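Local structure of esterase (uncultured bacterium pCosCE1, 7ATL) at residues Pro69-Ala74 with Thr207-Thr212. The protein hydrolyses carboxylic esters as a family VIII carboxylesterase with a beta-lactamase fold, and also shows promiscuous acyltransferase activity. Residues are numbered along the deposited sequence; the frame is centred on the assembly and turned at random.
Sequences PYITLA and TGFYTT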
ATOM      1  N   PRO A  69       0.303   0.913   4.775  1.00 25.42           N
ATOM      2  CA  PRO A  69       1.203   1.483   5.776  1.00 26.37           C
ATOM      3  C   PRO A  69       0.537   2.623   6.562  1.00 26.43           C
ATOM      4  O   PRO A  69       0.796   2.720   7.747  1.00 26.82           O
ATOM      5  CB  PRO A  69       2.442   1.922   4.998  1.00 24.06           C
ATOM      6  CG  PRO A  69       1.987   1.959   3.576  1.00 25.14           C
ATOM      7  CD  PRO A  69       0.887   0.936   3.435  1.00 24.23           C
ATOM      8  N   TYR A  70      -0.335   3.391   5.902  1.00 25.93           N
ATOM      9  CA  TYR A  70      -1.203   4.412   6.537  1.00 24.93           C
ATOM     10  C   TYR A  70      -2.009   3.791   7.687  1.00 25.52           C
ATOM     11  O   TYR A  70      -1.982   4.346   8.802  1.00 24.77           O
ATOM     12  CB  TYR A  70      -2.093   5.087   5.492  1.00 23.40           C
ATOM     13  CG  TYR A  70      -1.459   6.297   4.847  1.00 23.75           C
ATOM     14  CD1 TYR A  70      -0.999   7.354   5.608  1.00 23.07           C
ATOM     15  CD2 TYR A  70      -1.292   6.378   3.477  1.00 23.46           C
ATOM     16  CE1 TYR A  70      -0.421   8.469   5.033  1.00 22.54           C
ATOM     17  CE2 TYR A  70      -0.711   7.478   2.877  1.00 22.22           C
ATOM     18  CZ  TYR A  70      -0.286   8.530   3.661  1.00 22.76           C
ATOM     19  OH  TYR A  70       0.287   9.613   3.083  1.00 23.07           O
ATOM     20  N   ILE A  71      -2.730   2.692   7.440  1.00 26.69           N
ATOM     21  CA  ILE A  71      -3.682   2.132   8.442  1.00 26.39           C
ATOM     22  C   ILE A  71      -2.892   1.267   9.431  1.00 27.54           C
ATOM     23  O   ILE A  71      -3.283   1.239  10.635  1.00 28.27           O
ATOM     24  CB  ILE A  71      -4.853   1.391   7.781  1.00 26.78           C
ATOM     25  CG1 ILE A  71      -5.583   2.280   6.777  1.00 26.58           C
ATOM     26  CG2 ILE A  71      -5.809   0.852   8.834  1.00 27.57           C
ATOM     27  CD1 ILE A  71      -6.213   3.500   7.384  1.00 26.69           C
ATOM     28  N   THR A  72      -1.808   0.635   8.975  1.00 25.60           N
ATOM     29  CA  THR A  72      -0.834  -0.028   9.879  1.00 25.91           C
ATOM     30  C   THR A  72      -0.309   1.013  10.882  1.00 26.39           C
ATOM     31  O   THR A  72      -0.287   0.709  12.091  1.00 26.46           O
ATOM     32  CB  THR A  72       0.285  -0.706   9.088  1.00 24.84           C
ATOM     33  OG1 THR A  72      -0.326  -1.702   8.266  1.00 21.70           O
ATOM     34  CG2 THR A  72       1.344  -1.311   9.987  1.00 23.96           C
ATOM     35  N   LEU A  73       0.053   2.216  10.421  1.00 26.92           N
ATOM     36  CA  LEU A  73       0.507   3.315  11.322  1.00 26.12           C
ATOM     37  C   LEU A  73      -0.585   3.640  12.346  1.00 25.87           C
ATOM     38  O   LEU A  73      -0.232   3.824  13.506  1.00 26.74           O
ATOM     39  CB  LEU A  73       0.886   4.600  10.575  1.00 25.68           C
ATOM     40  CG  LEU A  73       1.284   5.743  11.517  1.00 25.47           C
ATOM     41  CD1 LEU A  73       2.353   5.269  12.486  1.00 26.82           C
ATOM     42  CD2 LEU A  73       1.776   6.956  10.773  1.00 26.10           C
ATOM     43  N   ALA A  74      -1.847   3.758  11.939  1.00 25.72           N
ATOM     44  CA  ALA A  74      -2.951   4.090  12.867  1.00 25.49           C
ATOM     45  C   ALA A  74      -2.986   3.048  13.996  1.00 25.18           C
ATOM     46  O   ALA A  74      -3.037   3.450  15.171  1.00 26.36           O
ATOM     47  CB  ALA A  74      -4.251   4.173  12.112  1.00 25.70           C
ATOM     48  N   THR A 207      -4.842  13.664   2.115  1.00 31.31           N
ATOM     49  CA  THR A 207      -4.907  12.188   2.086  1.00 31.58           C
ATOM     50  C   THR A 207      -6.149  11.720   2.847  1.00 30.80           C
ATOM     51  O   THR A 207      -6.368  12.184   3.976  1.00 31.95           O
ATOM     52  CB  THR A 207      -3.584  11.605   2.595  1.00 35.58           C
ATOM     53  OG1 THR A 207      -2.578  11.899   1.616  1.00 35.58           O
ATOM     54  CG2 THR A 207      -3.665  10.115   2.869  1.00 34.60           C
ATOM     55  N   GLY A 208      -6.914  10.810   2.248  1.00 27.69           N
ATOM     56  CA  GLY A 208      -8.147  10.279   2.848  1.00 28.34           C
ATOM     57  C   GLY A 208      -8.704   9.159   2.004  1.00 28.56           C
ATOM     58  O   GLY A 208      -7.902   8.521   1.286  1.00 28.54           O
ATOM     59  N   PHE A 209     -10.022   8.951   2.069  1.00 28.18           N
ATOM     60  CA  PHE A 209     -10.718   7.747   1.537  1.00 29.77           C
ATOM     61  C   PHE A 209     -11.526   8.065   0.274  1.00 29.46           C
ATOM     62  O   PHE A 209     -11.969   7.115  -0.395  1.00 30.30           O
ATOM     63  CB  PHE A 209     -11.589   7.141   2.636  1.00 29.51           C
ATOM     64  CG  PHE A 209     -10.799   6.284   3.584  1.00 28.33           C
ATOM     65  CD1 PHE A 209     -10.447   4.996   3.218  1.00 26.39           C
ATOM     66  CD2 PHE A 209     -10.362   6.794   4.793  1.00 27.72           C
ATOM     67  CE1 PHE A 209      -9.699   4.203   4.064  1.00 27.84           C
ATOM     68  CE2 PHE A 209      -9.604   6.009   5.638  1.00 29.08           C
ATOM     69  CZ  PHE A 209      -9.284   4.713   5.279  1.00 31.15           C
ATOM     70  N   TYR A 210     -11.713   9.352  -0.009  1.00 30.97           N
ATOM     71  CA  TYR A 210     -12.255   9.892  -1.278  1.00 32.91           C
ATOM     72  C   TYR A 210     -11.846  11.358  -1.426  1.00 33.59           C
ATOM     73  O   TYR A 210     -11.409  11.957  -0.422  1.00 35.21           O
ATOM     74  CB  TYR A 210     -13.771   9.750  -1.297  1.00 32.53           C
ATOM     75  CG  TYR A 210     -14.527  10.817  -0.555  1.00 33.56           C
ATOM     76  CD1 TYR A 210     -14.644  10.784   0.820  1.00 34.39           C
ATOM     77  CD2 TYR A 210     -15.138  11.860  -1.232  1.00 34.32           C
ATOM     78  CE1 TYR A 210     -15.365  11.749   1.507  1.00 35.60           C
ATOM     79  CE2 TYR A 210     -15.852  12.838  -0.562  1.00 35.63           C
ATOM     80  CZ  TYR A 210     -15.987  12.771   0.814  1.00 37.04           C
ATOM     81  OH  TYR A 210     -16.732  13.704   1.481  1.00 34.67           O
ATOM     82  N   THR A 211     -11.976  11.907  -2.637  1.00 35.65           N
ATOM     83  CA  THR A 211     -11.697  13.334  -2.940  1.00 37.46           C
ATOM     84  C   THR A 211     -12.913  13.941  -3.640  1.00 40.13           C
ATOM     85  O   THR A 211     -13.588  13.198  -4.381  1.00 43.26           O
ATOM     86  CB  THR A 211     -10.416  13.488  -3.761  1.00 37.03           C
ATOM     87  OG1 THR A 211     -10.205  14.893  -3.914  1.00 37.55           O
ATOM     88  CG2 THR A 211     -10.484  12.802  -5.108  1.00 37.43           C
ATOM     89  N   THR A 212     -13.193  15.220  -3.373  1.00 40.85           N
ATOM     90  CA  THR A 212     -14.177  16.048  -4.119  1.00 40.96           C
ATOM     91  C   THR A 212     -13.460  16.871  -5.194  1.00 41.18           C
ATOM     92  O   THR A 212     -14.154  17.514  -5.971  1.00 44.18           O
ATOM     93  CB  THR A 212     -14.949  17.010  -3.205  1.00 43.34           C
ATOM     94  OG1 THR A 212     -14.005  17.901  -2.607  1.00 37.86           O
ATOM     95  CG2 THR A 212     -15.794  16.291  -2.171  1.00 43.89           C
TER
HETATM   96  O   HOH W   1      -0.773  10.153   0.684  1.00 24.71           O
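Tyr70 and Thr207 reach toward each other, and the methyl of the threonine settles over one face of the phenol ring. Thr207 CG2 lies 4.1 Å from the Tyr70 ring centroid, 23° off the normal, a CH-pi contact shifted toward the hydroxyl end, where its nearest atom is Tyr70 CZ at 3.8 Å. Thr207 OG1 stands beside the backbone N (chi1 -69°), which leaves CG2 anti to that N and offers the methyl to the ring and the hydroxyl to a water. That water bridges the two residues, 2.7 Å from both Tyr70 OH and Thr207 OG1, and donates to the latter. Buried Tyr70 also packs against Val274 and Leu277 of helix 271-283 and meets Phe194 of helix 190-199 nearly at right angles. The Phe209 end is looser: a single apolar touch to helix 67-80 sets its CZ 3.9 Å from Ile71 CD1, beside the rim of the ring and close to its plane, while the ring otherwise rests on Leu190 and Pro191. Both loop residues are partly exposed, whereas Ile71, like Tyr70, is buried; it lies near, without touching, Ser65 and Lys68, which fit an SxxK motif like that of class C beta-lactamases. Because the water donates to Thr207 OG1, that hydroxyl probably gives its own proton to Asp273, and the polar link to Tyr70, running through water, is probably more adaptable than a direct bond.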